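Local coordinates for isochorismatase family protein (Enterococcus faecalis, PDB 2A67), which is of unknown specific function but belongs to the isochorismatase family and probably acts as a hydrolase, at residues L8-Q13 / L104-V109. Residues are numbered along the deposited sequence; the frame is centred on the assembly and turned at random.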
ATOM      1  N   LEU D   8       6.085 -15.630  -3.979  1.00 27.76           N
ATOM      2  CA  LEU D   8       6.216 -15.031  -2.687  1.00 27.98           C
ATOM      3  C   LEU D   8       4.917 -15.271  -1.899  1.00 28.80           C
ATOM      4  O   LEU D   8       3.860 -14.711  -2.251  1.00 27.85           O
ATOM      5  CB  LEU D   8       6.545 -13.536  -2.830  1.00 28.16           C
ATOM      6  CG  LEU D   8       6.791 -12.752  -1.503  1.00 28.85           C
ATOM      7  CD1 LEU D   8       8.074 -13.308  -0.840  1.00 23.86           C
ATOM      8  CD2 LEU D   8       6.928 -11.261  -1.834  1.00 28.36           C
ATOM      9  N   LEU D   9       5.002 -16.094  -0.839  1.00 27.47           N
ATOM     10  CA  LEU D   9       3.812 -16.623  -0.165  1.00 28.58           C
ATOM     11  C   LEU D   9       3.760 -16.075   1.259  1.00 29.81           C
ATOM     12  O   LEU D   9       4.569 -16.469   2.086  1.00 29.95           O
ATOM     13  CB  LEU D   9       3.827 -18.165  -0.157  1.00 28.44           C
ATOM     14  CG  LEU D   9       3.885 -18.854  -1.559  1.00 28.90           C
ATOM     15  CD1 LEU D   9       3.950 -20.326  -1.388  1.00 26.96           C
ATOM     16  CD2 LEU D   9       2.689 -18.444  -2.402  1.00 25.81           C
ATOM     17  N   ILE D  10       2.813 -15.173   1.512  1.00 30.25           N
ATOM     18  CA  ILE D  10       2.876 -14.298   2.668  1.00 30.12           C
ATOM     19  C   ILE D  10       1.978 -14.779   3.827  1.00 29.37           C
ATOM     20  O   ILE D  10       0.742 -14.899   3.721  1.00 28.19           O
ATOM     21  CB  ILE D  10       2.565 -12.817   2.295  1.00 30.12           C
ATOM     22  CG1 ILE D  10       3.549 -12.293   1.238  1.00 28.66           C
ATOM     23  CG2 ILE D  10       2.542 -11.908   3.614  1.00 32.00           C
ATOM     24  CD1 ILE D  10       3.024 -11.049   0.527  1.00 26.18           C
ATOM     25  N   ASP D  11       2.637 -15.054   4.941  1.00 31.19           N
ATOM     26  CA  ASP D  11       1.979 -15.274   6.254  1.00 31.59           C
ATOM     27  C   ASP D  11       0.913 -16.343   6.246  1.00 30.61           C
ATOM     28  O   ASP D  11      -0.133 -16.180   6.886  1.00 33.02           O
ATOM     29  CB  ASP D  11       1.352 -13.969   6.804  1.00 32.53           C
ATOM     30  CG  ASP D  11       2.378 -12.886   7.158  1.00 33.11           C
ATOM     31  OD1 ASP D  11       3.596 -13.093   7.070  1.00 34.26           O
ATOM     32  OD2 ASP D  11       1.958 -11.778   7.542  1.00 36.45           O
ATOM     33  N   PHE D  12       1.157 -17.438   5.551  1.00 30.60           N
ATOM     34  CA  PHE D  12       0.291 -18.600   5.586  1.00 30.47           C
ATOM     35  C   PHE D  12       0.590 -19.460   6.814  1.00 30.75           C
ATOM     36  O   PHE D  12       1.056 -20.611   6.692  1.00 30.73           O
ATOM     37  CB  PHE D  12       0.493 -19.455   4.337  1.00 30.78           C
ATOM     38  CG  PHE D  12      -0.200 -18.938   3.127  1.00 31.20           C
ATOM     39  CD1 PHE D  12      -1.588 -18.697   3.144  1.00 32.68           C
ATOM     40  CD2 PHE D  12       0.509 -18.731   1.948  1.00 32.19           C
ATOM     41  CE1 PHE D  12      -2.244 -18.257   1.962  1.00 32.86           C
ATOM     42  CE2 PHE D  12      -0.143 -18.283   0.762  1.00 30.31           C
ATOM     43  CZ  PHE D  12      -1.501 -18.057   0.778  1.00 31.84           C
ATOM     44  N   GLN D  13       0.265 -18.914   7.985  1.00 31.23           N
ATOM     45  CA  GLN D  13       0.591 -19.521   9.287  1.00 30.53           C
ATOM     46  C   GLN D  13      -0.678 -19.885  10.106  1.00 31.75           C
ATOM     47  O   GLN D  13      -1.686 -19.161  10.070  1.00 30.46           O
ATOM     48  CB  GLN D  13       1.465 -18.545  10.074  1.00 31.39           C
ATOM     49  CG  GLN D  13       2.754 -18.056   9.300  1.00 27.30           C
ATOM     50  CD  GLN D  13       3.324 -16.824   9.926  1.00 28.36           C
ATOM     51  OE1 GLN D  13       3.093 -15.726   9.461  1.00 27.58           O
ATOM     52  NE2 GLN D  13       4.067 -16.997  11.014  1.00 26.44           N
ATOM     53  N   LEU D 104       7.797 -11.120  -9.191  1.00 24.74           N
ATOM     54  CA  LEU D 104       7.276 -11.741  -7.978  1.00 25.08           C
ATOM     55  C   LEU D 104       5.852 -12.095  -8.262  1.00 24.39           C
ATOM     56  O   LEU D 104       5.070 -11.224  -8.628  1.00 25.09           O
ATOM     57  CB  LEU D 104       7.247 -10.689  -6.812  1.00 24.29           C
ATOM     58  CG  LEU D 104       8.627 -10.201  -6.386  1.00 26.29           C
ATOM     59  CD1 LEU D 104       8.505  -9.068  -5.335  1.00 25.09           C
ATOM     60  CD2 LEU D 104       9.432 -11.440  -5.850  1.00 26.86           C
ATOM     61  N   GLU D 105       5.509 -13.355  -8.050  1.00 24.90           N
ATOM     62  CA  GLU D 105       4.106 -13.798  -8.029  1.00 26.40           C
ATOM     63  C   GLU D 105       3.674 -13.902  -6.560  1.00 26.19           C
ATOM     64  O   GLU D 105       4.174 -14.736  -5.820  1.00 27.26           O
ATOM     65  CB  GLU D 105       3.914 -15.172  -8.709  1.00 26.13           C
ATOM     66  CG  GLU D 105       2.439 -15.596  -8.760  1.00 26.68           C
ATOM     67  CD  GLU D 105       2.214 -16.916  -9.519  1.00 29.10           C
ATOM     68  OE1 GLU D 105       3.077 -17.315 -10.362  1.00 26.99           O
ATOM     69  OE2 GLU D 105       1.145 -17.513  -9.286  1.00 27.97           O
ATOM     70  N   ILE D 106       2.695 -13.104  -6.168  1.00 26.91           N
ATOM     71  CA  ILE D 106       2.371 -12.922  -4.748  1.00 26.41           C
ATOM     72  C   ILE D 106       1.051 -13.559  -4.337  1.00 26.96           C
ATOM     73  O   ILE D 106       0.040 -13.467  -5.037  1.00 25.55           O
ATOM     74  CB  ILE D 106       2.388 -11.398  -4.417  1.00 26.52           C
ATOM     75  CG1 ILE D 106       3.816 -10.855  -4.621  1.00 26.72           C
ATOM     76  CG2 ILE D 106       1.947 -11.118  -2.920  1.00 26.40           C
ATOM     77  CD1 ILE D 106       3.956  -9.345  -4.813  1.00 27.05           C
ATOM     78  N   ALA D 107       1.041 -14.174  -3.157  1.00 26.32           N
ATOM     79  CA  ALA D 107      -0.176 -14.739  -2.569  1.00 26.40           C
ATOM     80  C   ALA D 107      -0.025 -14.598  -1.041  1.00 26.24           C
ATOM     81  O   ALA D 107       1.100 -14.407  -0.544  1.00 25.54           O
ATOM     82  CB  ALA D 107      -0.322 -16.234  -2.977  1.00 26.23           C
ATOM     83  N   GLY D 108      -1.145 -14.590  -0.330  1.00 27.02           N
ATOM     84  CA  GLY D 108      -1.086 -14.777   1.146  1.00 27.29           C
ATOM     85  C   GLY D 108      -2.247 -14.145   1.833  1.00 27.28           C
ATOM     86  O   GLY D 108      -3.282 -13.903   1.225  1.00 24.99           O
ATOM     87  N   VAL D 109      -2.038 -13.847   3.121  1.00 28.39           N
ATOM     88  CA  VAL D 109      -3.032 -13.277   4.026  1.00 29.01           C
ATOM     89  C   VAL D 109      -2.279 -12.277   4.917  1.00 28.95           C
ATOM     90  O   VAL D 109      -1.054 -12.392   5.052  1.00 28.99           O
ATOM     91  CB  VAL D 109      -3.687 -14.400   4.935  1.00 30.78           C
ATOM     92  CG1 VAL D 109      -4.317 -15.534   4.054  1.00 28.31           C
ATOM     93  CG2 VAL D 109      -2.615 -15.017   5.841  1.00 29.88           C
TER
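The ring of Phe12 lies with one face over Gly108, its CZ 3.3 Å from Gly108 CA, while CE1 meets Val109 CG1 at 4.0 Å. The chi1 of -79° sets CG anti to the carbonyl carbon, turning the ring back over the neighbouring strand. Glycine suits the place beneath it twice over: at its backbone angles a beta carbon would press against the preceding carbonyl oxygen, and that carbon would also collide with Ile10 O. Ala107, whose small CB lies on the same side of the sheet as Leu9, meets Leu9 CD2 at 3.8 Å; helix 26-42 covers this side, with Val33 touching both Leu9 and Phe12. On the other side, the side chains of Ile10 and Ile106 cross, CD1 of Ile10 touching CG2 of Ile106 at 3.6 Å, and Leu8 runs alongside Ile106, pointing the same way, its CD2 also reaching Leu104 CD1. Helix 111-125 packs here against Ile10 and Leu104, where branched aliphatic chains fill the layer between sheet and helix. The two strands are central neighbours in the parallel sheet of the alpha/beta isochorismatase fold, order 3-2-1-4-5-6, sandwiched between helices. Their backbones are joined by four hydrogen bonds: Leu8 N to Glu105 O is nearly straight (174°), and Ala107 N to Leu8 O, Ile10 N to Ala107 O and Val109 N to Ile10 O follow in parallel register. Past Ile10 the chain leaves the strand, and Phe12 centres an inverse gamma turn. Asp11, its CB 3.4 Å from Val109 O, sends OD2 into a salt bridge with Lys81 and touches Cys114, consistent with the probable Asp-Lys-Cys catalytic triad of the family's cysteine hydrolases.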